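Local structure of beta-Ala-His dipeptidase (Homo sapiens, 3DLJ) at residues A450-E455 with N459-R464; H394-N399 with M434-V439; S156-L161 with A476-M481. The protein hydrolyses Xaa-His dipeptides, above all carnosine and anserine, as a zinc-dependent, secreted homodimeric peptidase of the M20 family. All blocks are in the same frame, centred on the assembly; numbering follows the deposited sequence.

Contact 1. Residues A450-E455 with N459-R464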
loop_
_atom_site.group_PDB
_atom_site.type_symbol
_atom_site.label_atom_id
_atom_site.label_comp_id
_atom_site.label_asym_id
_atom_site.label_seq_id
_atom_site.Cartn_x
_atom_site.Cartn_y
_atom_site.Cartn_z
ATOM N N ALA A 450 6.581 2.921 10.453
ATOM C CA ALA A 450 6.187 4.076 11.251
ATOM C C ALA A 450 5.342 5.001 10.403
ATOM O O ALA A 450 5.410 4.981 9.173
ATOM C CB ALA A 450 7.395 4.823 11.841
ATOM N N VAL A 451 4.574 5.834 11.089
ATOM C CA VAL A 451 3.637 6.790 10.489
ATOM C C VAL A 451 4.329 7.707 9.486
ATOM O O VAL A 451 3.724 8.126 8.490
ATOM C CB VAL A 451 2.924 7.608 11.640
ATOM C CG1 VAL A 451 3.900 8.549 12.366
ATOM C CG2 VAL A 451 1.699 8.350 11.123
ATOM N N ASP A 452 5.615 7.990 9.724
ATOM C CA ASP A 452 6.353 8.926 8.885
ATOM C C ASP A 452 7.335 8.285 7.875
ATOM O O ASP A 452 8.276 8.929 7.404
ATOM C CB ASP A 452 7.056 9.955 9.760
ATOM C CG ASP A 452 8.163 9.345 10.635
ATOM O OD1 ASP A 452 8.217 8.113 10.809
ATOM O OD2 ASP A 452 8.990 10.123 11.146
ATOM N N ASP A 453 7.085 7.027 7.522
ATOM C CA ASP A 453 7.977 6.273 6.628
ATOM C C ASP A 453 8.010 6.813 5.213
ATOM O O ASP A 453 8.990 6.623 4.521
ATOM C CB ASP A 453 7.626 4.786 6.635
ATOM C CG ASP A 453 8.254 4.023 7.825
ATOM O OD1 ASP A 453 8.897 4.625 8.687
ATOM O OD2 ASP A 453 8.110 2.797 7.909
ATOM N N GLY A 454 6.943 7.496 4.784
ATOM C CA GLY A 454 6.906 8.156 3.479
ATOM C C GLY A 454 6.835 7.221 2.290
ATOM O O GLY A 454 7.467 7.466 1.264
ATOM N N GLU A 455 6.052 6.154 2.397
ATOM C CA GLU A 455 5.831 5.270 1.245
ATOM C C GLU A 455 5.214 6.023 0.037
ATOM O O GLU A 455 4.353 6.911 0.214
ATOM C CB GLU A 455 5.016 4.023 1.646
ATOM C CG GLU A 455 3.492 4.187 1.840
ATOM C CD GLU A 455 3.085 5.121 2.991
ATOM O OE1 GLU A 455 3.958 5.593 3.768
ATOM O OE2 GLU A 455 1.875 5.383 3.129
ATOM N N ASN A 459 12.258 10.242 -0.279
ATOM C CA ASN A 459 12.869 10.009 1.038
ATOM C C ASN A 459 12.085 9.024 1.912
ATOM O O ASN A 459 11.931 9.227 3.121
ATOM C CB ASN A 459 13.160 11.354 1.727
ATOM C CG ASN A 459 13.990 12.287 0.839
ATOM O OD1 ASN A 459 15.079 11.920 0.410
ATOM N ND2 ASN A 459 13.463 13.464 0.531
ATOM N N GLU A 460 11.573 7.972 1.269
ATOM C CA GLU A 460 11.067 6.773 1.939
ATOM C C GLU A 460 12.152 6.139 2.816
ATOM O O GLU A 460 13.300 6.090 2.430
ATOM C CB GLU A 460 10.622 5.726 0.900
ATOM C CG GLU A 460 10.016 4.497 1.549
ATOM C CD GLU A 460 9.647 3.405 0.594
ATOM O OE1 GLU A 460 9.577 3.635 -0.654
ATOM O OE2 GLU A 460 9.375 2.295 1.110
ATOM N N LYS A 461 11.761 5.635 3.977
ATOM C CA LYS A 461 12.668 4.930 4.889
ATOM C C LYS A 461 11.870 3.856 5.622
ATOM O O LYS A 461 10.632 3.874 5.623
ATOM C CB LYS A 461 13.255 5.901 5.937
ATOM C CG LYS A 461 12.141 6.625 6.692
ATOM C CD LYS A 461 12.484 6.982 8.082
ATOM C CE LYS A 461 11.324 7.661 8.804
ATOM N NZ LYS A 461 10.548 6.695 9.625
ATOM N N ILE A 462 12.595 2.935 6.254
ATOM C CA ILE A 462 12.088 2.198 7.380
ATOM C C ILE A 462 13.075 2.450 8.516
ATOM O O ILE A 462 14.293 2.530 8.268
ATOM C CB ILE A 462 11.881 0.678 7.085
ATOM C CG1 ILE A 462 11.029 0.036 8.204
ATOM C CG2 ILE A 462 13.239 -0.063 6.843
ATOM C CD1 ILE A 462 10.633 -1.382 7.955
ATOM N N ASN A 463 12.572 2.623 9.745
ATOM C CA ASN A 463 13.466 2.685 10.908
ATOM C C ASN A 463 14.153 1.344 11.177
ATOM O O ASN A 463 13.511 0.297 11.117
ATOM C CB ASN A 463 12.722 3.147 12.177
ATOM C CG ASN A 463 12.053 4.496 12.004
ATOM O OD1 ASN A 463 12.429 5.278 11.138
ATOM N ND2 ASN A 463 11.062 4.778 12.833
ATOM N N ARG A 464 15.455 1.376 11.479
ATOM C CA ARG A 464 16.180 0.153 11.868
ATOM C C ARG A 464 15.462 -0.577 13.015
ATOM O O ARG A 464 15.343 -1.805 13.004
ATOM C CB ARG A 464 17.632 0.468 12.267
ATOM C CG ARG A 464 18.394 -0.748 12.774
ATOM C CD ARG A 464 19.743 -0.402 13.422
ATOM N NE ARG A 464 20.787 -0.240 12.417
ATOM C CZ ARG A 464 21.611 -1.199 11.999
ATOM N NH1 ARG A 464 22.510 -0.907 11.077
ATOM N NH2 ARG A 464 21.544 -2.436 12.484
HETATM O O HOH W 1 9.663 2.724 10.213
HETATM O O HOH W 2 10.354 9.705 5.040
#

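Contact 2. Residues H394-N399 with M434-V439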
loop_
_atom_site.group_PDB
_atom_site.type_symbol
_atom_site.label_atom_id
_atom_site.label_comp_id
_atom_site.label_asym_id
_atom_site.label_seq_id
_atom_site.Cartn_x
_atom_site.Cartn_y
_atom_site.Cartn_z
ATOM N N HIS A 394 -14.135 -1.732 -3.099
ATOM C CA HIS A 394 -14.869 -1.620 -1.854
ATOM C C HIS A 394 -13.926 -1.663 -0.651
ATOM O O HIS A 394 -12.814 -2.184 -0.746
ATOM C CB HIS A 394 -15.937 -2.720 -1.765
ATOM C CG HIS A 394 -17.123 -2.482 -2.647
ATOM N ND1 HIS A 394 -18.133 -1.602 -2.312
ATOM C CD2 HIS A 394 -17.451 -2.992 -3.859
ATOM C CE1 HIS A 394 -19.042 -1.592 -3.276
ATOM N NE2 HIS A 394 -18.652 -2.427 -4.226
ATOM N N PRO A 395 -14.356 -1.082 0.485
ATOM C CA PRO A 395 -13.565 -1.189 1.714
ATOM C C PRO A 395 -13.550 -2.599 2.292
ATOM O O PRO A 395 -14.389 -3.439 1.952
ATOM C CB PRO A 395 -14.254 -0.215 2.670
ATOM C CG PRO A 395 -15.564 0.005 2.130
ATOM C CD PRO A 395 -15.564 -0.260 0.675
ATOM N N TRP A 396 -12.586 -2.852 3.156
ATOM C CA TRP A 396 -12.410 -4.151 3.740
ATOM C C TRP A 396 -12.368 -3.987 5.251
ATOM O O TRP A 396 -11.824 -3.007 5.768
ATOM C CB TRP A 396 -11.124 -4.782 3.204
ATOM C CG TRP A 396 -10.622 -6.020 3.963
ATOM C CD1 TRP A 396 -10.888 -7.337 3.670
ATOM C CD2 TRP A 396 -9.753 -6.035 5.103
ATOM N NE1 TRP A 396 -10.249 -8.162 4.564
ATOM C CE2 TRP A 396 -9.546 -7.391 5.454
ATOM C CE3 TRP A 396 -9.132 -5.038 5.864
ATOM C CZ2 TRP A 396 -8.730 -7.771 6.541
ATOM C CZ3 TRP A 396 -8.323 -5.415 6.936
ATOM C CH2 TRP A 396 -8.130 -6.769 7.265
ATOM N N ILE A 397 -12.963 -4.961 5.936
ATOM C CA ILE A 397 -12.971 -5.065 7.392
ATOM C C ILE A 397 -12.725 -6.513 7.801
ATOM O O ILE A 397 -13.335 -7.437 7.239
ATOM C CB ILE A 397 -14.327 -4.606 7.986
ATOM C CG1 ILE A 397 -14.210 -4.340 9.490
ATOM C CG2 ILE A 397 -15.438 -5.619 7.673
ATOM C CD1 ILE A 397 -13.895 -2.886 9.826
ATOM N N ALA A 398 -11.833 -6.716 8.770
ATOM C CA ALA A 398 -11.660 -8.030 9.371
ATOM C C ALA A 398 -12.514 -8.137 10.625
ATOM O O ALA A 398 -12.967 -7.124 11.176
ATOM C CB ALA A 398 -10.200 -8.289 9.699
ATOM N N ASN A 399 -12.755 -9.377 11.056
ATOM C CA ASN A 399 -13.327 -9.620 12.367
ATOM C C ASN A 399 -12.187 -9.556 13.378
ATOM O O ASN A 399 -11.315 -10.440 13.403
ATOM C CB ASN A 399 -14.033 -10.976 12.412
ATOM N N MET A 434 -9.155 -9.244 -2.030
ATOM C CA MET A 434 -8.990 -10.404 -2.920
ATOM C C MET A 434 -8.868 -11.763 -2.209
ATOM O O MET A 434 -9.544 -12.724 -2.594
ATOM C CB MET A 434 -7.795 -10.192 -3.841
ATOM C CG MET A 434 -7.531 -11.342 -4.793
ATOM S SD MET A 434 -5.898 -11.173 -5.520
ATOM C CE MET A 434 -6.014 -9.514 -6.239
ATOM N N PHE A 435 -8.015 -11.861 -1.189
ATOM C CA PHE A 435 -7.949 -13.103 -0.391
ATOM C C PHE A 435 -9.276 -13.417 0.309
ATOM O O PHE A 435 -9.612 -14.585 0.493
ATOM C CB PHE A 435 -6.792 -13.100 0.626
ATOM C CG PHE A 435 -5.435 -13.350 0.016
ATOM C CD1 PHE A 435 -5.161 -14.542 -0.645
ATOM C CD2 PHE A 435 -4.428 -12.395 0.117
ATOM C CE1 PHE A 435 -3.910 -14.777 -1.207
ATOM C CE2 PHE A 435 -3.164 -12.620 -0.439
ATOM C CZ PHE A 435 -2.907 -13.811 -1.104
ATOM N N GLN A 436 -10.022 -12.376 0.687
ATOM C CA GLN A 436 -11.342 -12.553 1.318
ATOM C C GLN A 436 -12.420 -13.053 0.338
ATOM O O GLN A 436 -13.253 -13.880 0.704
ATOM C CB GLN A 436 -11.806 -11.264 2.009
ATOM C CG GLN A 436 -12.798 -11.487 3.143
ATOM C CD GLN A 436 -13.291 -10.181 3.753
ATOM O OE1 GLN A 436 -14.010 -9.406 3.106
ATOM N NE2 GLN A 436 -12.896 -9.925 5.005
ATOM N N GLU A 437 -12.388 -12.546 -0.894
ATOM C CA GLU A 437 -13.370 -12.908 -1.928
ATOM C C GLU A 437 -13.132 -14.298 -2.534
ATOM O O GLU A 437 -14.075 -15.073 -2.706
ATOM C CB GLU A 437 -13.413 -11.852 -3.044
ATOM C CG GLU A 437 -13.806 -10.435 -2.600
ATOM C CD GLU A 437 -15.219 -10.356 -2.044
ATOM O OE1 GLU A 437 -15.412 -10.595 -0.823
ATOM O OE2 GLU A 437 -16.142 -10.055 -2.832
ATOM N N ILE A 438 -11.874 -14.606 -2.852
ATOM C CA ILE A 438 -11.520 -15.872 -3.510
ATOM C C ILE A 438 -11.246 -17.030 -2.544
ATOM O O ILE A 438 -11.833 -18.100 -2.697
ATOM C CB ILE A 438 -10.339 -15.700 -4.507
ATOM N N VAL A 439 -10.375 -16.819 -1.554
ATOM C CA VAL A 439 -10.008 -17.876 -0.594
ATOM C C VAL A 439 -10.881 -17.885 0.674
ATOM O O VAL A 439 -10.856 -18.850 1.442
ATOM C CB VAL A 439 -8.503 -17.816 -0.213
#

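Contact 3. Residues S156-L161 with A476-M481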
loop_
_atom_site.group_PDB
_atom_site.type_symbol
_atom_site.label_atom_id
_atom_site.label_comp_id
_atom_site.label_asym_id
_atom_site.label_seq_id
_atom_site.Cartn_x
_atom_site.Cartn_y
_atom_site.Cartn_z
ATOM N N SER A 156 14.676 -17.394 9.070
ATOM C CA SER A 156 16.087 -17.740 8.956
ATOM C C SER A 156 16.796 -17.846 10.323
ATOM O O SER A 156 17.822 -18.512 10.423
ATOM C CB SER A 156 16.800 -16.751 8.032
ATOM O OG SER A 156 17.235 -15.615 8.769
ATOM N N ALA A 157 16.240 -17.225 11.368
ATOM C CA ALA A 157 16.749 -17.384 12.731
ATOM C C ALA A 157 16.458 -18.767 13.336
ATOM O O ALA A 157 17.355 -19.371 13.906
ATOM C CB ALA A 157 16.230 -16.280 13.638
ATOM N N PHE A 158 15.215 -19.256 13.218
ATOM C CA PHE A 158 14.843 -20.630 13.612
ATOM C C PHE A 158 15.634 -21.666 12.793
ATOM O O PHE A 158 16.068 -22.682 13.314
ATOM C CB PHE A 158 13.338 -20.891 13.402
ATOM C CG PHE A 158 12.428 -20.188 14.380
ATOM C CD1 PHE A 158 12.059 -18.867 14.185
ATOM C CD2 PHE A 158 11.894 -20.872 15.474
ATOM C CE1 PHE A 158 11.207 -18.221 15.077
ATOM C CE2 PHE A 158 11.048 -20.224 16.366
ATOM C CZ PHE A 158 10.701 -18.888 16.149
ATOM N N ARG A 159 15.812 -21.398 11.508
ATOM C CA ARG A 159 16.534 -22.304 10.616
ATOM C C ARG A 159 18.039 -22.410 10.943
ATOM O O ARG A 159 18.589 -23.513 11.042
ATOM C CB ARG A 159 16.304 -21.897 9.147
ATOM C CG ARG A 159 14.824 -22.001 8.666
ATOM C CD ARG A 159 14.308 -23.459 8.570
ATOM N NE ARG A 159 15.126 -24.223 7.636
ATOM C CZ ARG A 159 15.493 -25.490 7.796
ATOM N NH1 ARG A 159 15.110 -26.170 8.877
ATOM N NH2 ARG A 159 16.268 -26.075 6.883
ATOM N N ALA A 160 18.700 -21.262 11.089
ATOM C CA ALA A 160 20.107 -21.214 11.499
ATOM C C ALA A 160 20.347 -21.939 12.838
ATOM O O ALA A 160 21.338 -22.639 12.993
ATOM C CB ALA A 160 20.576 -19.785 11.576
ATOM N N LEU A 161 19.435 -21.783 13.791
ATOM C CA LEU A 161 19.573 -22.408 15.114
ATOM C C LEU A 161 19.046 -23.843 15.218
ATOM O O LEU A 161 19.091 -24.440 16.286
ATOM C CB LEU A 161 18.908 -21.538 16.190
ATOM C CG LEU A 161 19.444 -20.113 16.343
ATOM C CD1 LEU A 161 18.560 -19.278 17.249
ATOM C CD2 LEU A 161 20.888 -20.120 16.821
ATOM N N ALA A 476 7.949 -14.270 17.412
ATOM C CA ALA A 476 6.955 -14.516 18.462
ATOM C C ALA A 476 5.602 -15.011 17.895
ATOM O O ALA A 476 4.939 -15.885 18.488
ATOM C CB ALA A 476 6.753 -13.248 19.306
ATOM N N PHE A 477 5.221 -14.445 16.748
ATOM C CA PHE A 477 3.943 -14.686 16.104
ATOM C C PHE A 477 3.831 -16.121 15.592
ATOM O O PHE A 477 2.781 -16.759 15.763
ATOM C CB PHE A 477 3.736 -13.654 14.984
ATOM C CG PHE A 477 2.448 -13.806 14.229
ATOM C CD1 PHE A 477 1.222 -13.501 14.828
ATOM C CD2 PHE A 477 2.453 -14.232 12.906
ATOM C CE1 PHE A 477 0.024 -13.613 14.116
ATOM C CE2 PHE A 477 1.255 -14.358 12.197
ATOM C CZ PHE A 477 0.038 -14.045 12.807
ATOM N N PHE A 478 4.910 -16.632 14.985
ATOM C CA PHE A 478 4.968 -18.046 14.573
ATOM C C PHE A 478 4.503 -18.936 15.720
ATOM O O PHE A 478 3.699 -19.860 15.527
ATOM C CB PHE A 478 6.382 -18.488 14.163
ATOM C CG PHE A 478 6.950 -17.750 12.982
ATOM C CD1 PHE A 478 8.328 -17.751 12.758
ATOM C CD2 PHE A 478 6.137 -17.041 12.117
ATOM C CE1 PHE A 478 8.883 -17.070 11.687
ATOM C CE2 PHE A 478 6.688 -16.351 11.042
ATOM C CZ PHE A 478 8.065 -16.368 10.827
ATOM N N LEU A 479 5.029 -18.634 16.906
ATOM C CA LEU A 479 4.793 -19.408 18.105
ATOM C C LEU A 479 3.336 -19.268 18.569
ATOM O O LEU A 479 2.714 -20.247 18.975
ATOM C CB LEU A 479 5.796 -19.004 19.193
ATOM C CG LEU A 479 5.924 -19.874 20.446
ATOM C CD1 LEU A 479 6.434 -21.282 20.126
ATOM C CD2 LEU A 479 6.853 -19.196 21.466
ATOM N N GLU A 480 2.786 -18.064 18.461
ATOM C CA GLU A 480 1.406 -17.814 18.866
ATOM C C GLU A 480 0.373 -18.507 17.971
ATOM O O GLU A 480 -0.626 -19.027 18.458
ATOM C CB GLU A 480 1.143 -16.310 18.959
ATOM C CG GLU A 480 1.875 -15.627 20.116
ATOM C CD GLU A 480 1.288 -15.970 21.478
ATOM O OE1 GLU A 480 0.223 -16.635 21.554
ATOM O OE2 GLU A 480 1.894 -15.558 22.490
ATOM N N MET A 481 0.619 -18.512 16.665
ATOM C CA MET A 481 -0.227 -19.250 15.719
ATOM C C MET A 481 -0.261 -20.767 15.995
ATOM O O MET A 481 -1.294 -21.413 15.800
ATOM C CB MET A 481 0.193 -18.982 14.271
ATOM C CG MET A 481 -0.190 -17.606 13.718
ATOM S SD MET A 481 -1.949 -17.137 13.739
ATOM C CE MET A 481 -2.820 -18.664 13.314
#

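Contact 1. Residues A450-E455 with N459-R464
K461 sets CG between its own backbone N and carbonyl carbon (chi1 55°) and bends at chi2 and chi4, which brings NZ to the carboxylates of D452 and D453. D453 turns CG to the side of its backbone N (chi1 -83°), and its two oxygens divide the work: OD1 faces K461 NZ, while OD2 bonds T142 OG1. The loop opens with a type I beta turn, A450 to D453, and leads to the zinc ligand H456; K461 begins strand 461-463, at one edge of a three-stranded antiparallel sheet with 135-137 and 130-132. The pair thus ties a metal-site loop of this M20 peptidase to a strand. Three oxygens grip the lysine nitrogen, each differently. D453 OD1 lies 2.8 Å from K461 NZ, which approaches nearly along the C-O bond; D452 OD1, 3.0 Å from K461 NZ, is met from above its carboxylate plane. From within the strand, N463 OD1 adds a hydrogen bond 2.8 Å from K461 NZ. A long, flexible cationic chain suits a place where three oxygens converge. The positive charge probably favours the ionised form of both aspartates. The backbones join as well: K461 N donates to D453 O over 3.0 Å at 159°, and E460 CA makes a C-H...O contact with the same oxygen. At G454, positive phi and the nearness of N459 O and E460 suit a residue without a side chain. The extended chain of E460 carries its carboxylate to R139, a salt bridge, and to the backbone N-H groups of T142 and D143, the latter a ligand of both zinc ions. One water accepts from A450 N and N463 N and donates to D453 OD1 2.6 Å away.

Contact 2. Residues H394-N399 with M434-V439
The indole of W396 and the carboxamide of Q436 form the close part of this contact. W396 CG lies anti to the backbone N (chi1 166°), which sends the ring toward the helix, and Q436 stretches out its chain to reach it. The two groups cross at a slant, with ring and amide planes 33° apart, and Q436 CD comes within 3.7 Å of W396 CD1. The indole also touches A432 and K433 of the same helix, V443 and Y405, surroundings that suit a large, mainly apolar ring. Strand 384-397, of the sheet that also holds 216-232, here meets helix 430-438, consistent with the junction between the lid and metal-binding domains of M20 peptidases; W396 pairs with T221 in that sheet, and K433 NZ also bonds P395 O. Beyond the indole the contact thins out. I397 turns its exposed side chain away from the helix and offers just its carbonyl: as modelled, Q436 NE2 donates to I397 O in a weak hydrogen bond, 3.4 Å long. Glutamine fits this partly exposed margin because its reach is long and its amide polar. Q436 NE2 also sits 3.2 Å from W396 NE1; both are donors, which leaves the assignment of NE2 and OE1, and with it the weak bond to I397 O, somewhat doubtful.

Contact 3. Residues S156-L161 with A476-M481
At the edge of the F478 ring, near its plane, comes CE1 of F158; F478 CD1 in turn approaches the F158 ring obliquely. The closest pair is F158 CE1 and F478 CD1, 3.7 Å apart. With ring centroids 5.8 Å apart and planes at 51°, the pair is neither a parallel stack nor a T-shaped one. Around the F478 ring, W151 makes an edge-to-face contact, and A154, V155 and L165 pack as well. On the F477 ring, M481 CG lies 3.7 Å above one face, toward the rim, one turn further along the same helix. In both touching phenylalanines chi1 (-72° in F158, -62° in F478) turns the ring away from the residue's own carbonyl, and from helices that keep F158 CA and F478 CA 10.3 Å apart the two rings meet between the helices. A long, flat, apolar side chain suits this distance: a ring from each side spans the separation of the backbones. The helices are 141-160, whose first turn carries the zinc ligand D143, and 464-482, the last of the chain. They belong to the alpha/beta metal-binding domain of the M20 fold, in which helices pack around a central mixed sheet, and here the last turns of helix 141-160 meet the C-terminal part of helix 464-482, far from the zinc ions. Helix 13-22 touches A157 and L479, and helix 403-416 touches F477 and M481. Because just carbon meets carbon across this buried pair, cohesion should come from dispersion and from exclusion of water, and these forces, unlike hydrogen bonds, do not demand one exact angle between the rings.

How the contacts relate
The three contacts are spread widely, with centres 26 to 27 Å apart and no touch between any two; the nearest atoms, about 12 Å apart, are those of contacts 2 and 3. Contact 1 is closest to the metal site: the side chain of E455 is about 6 Å from a zinc ion. In contact 2, on the other side of the chain's centre, W396 keeps about 11 Å between its side chain and that of the zinc ligand D206. Contact 3 is remote from the site, yet linked along the chain to contact 1, whose strand 461-463 leads directly into helix 464-482, and to the site through D143 in the first turn of helix 141-160.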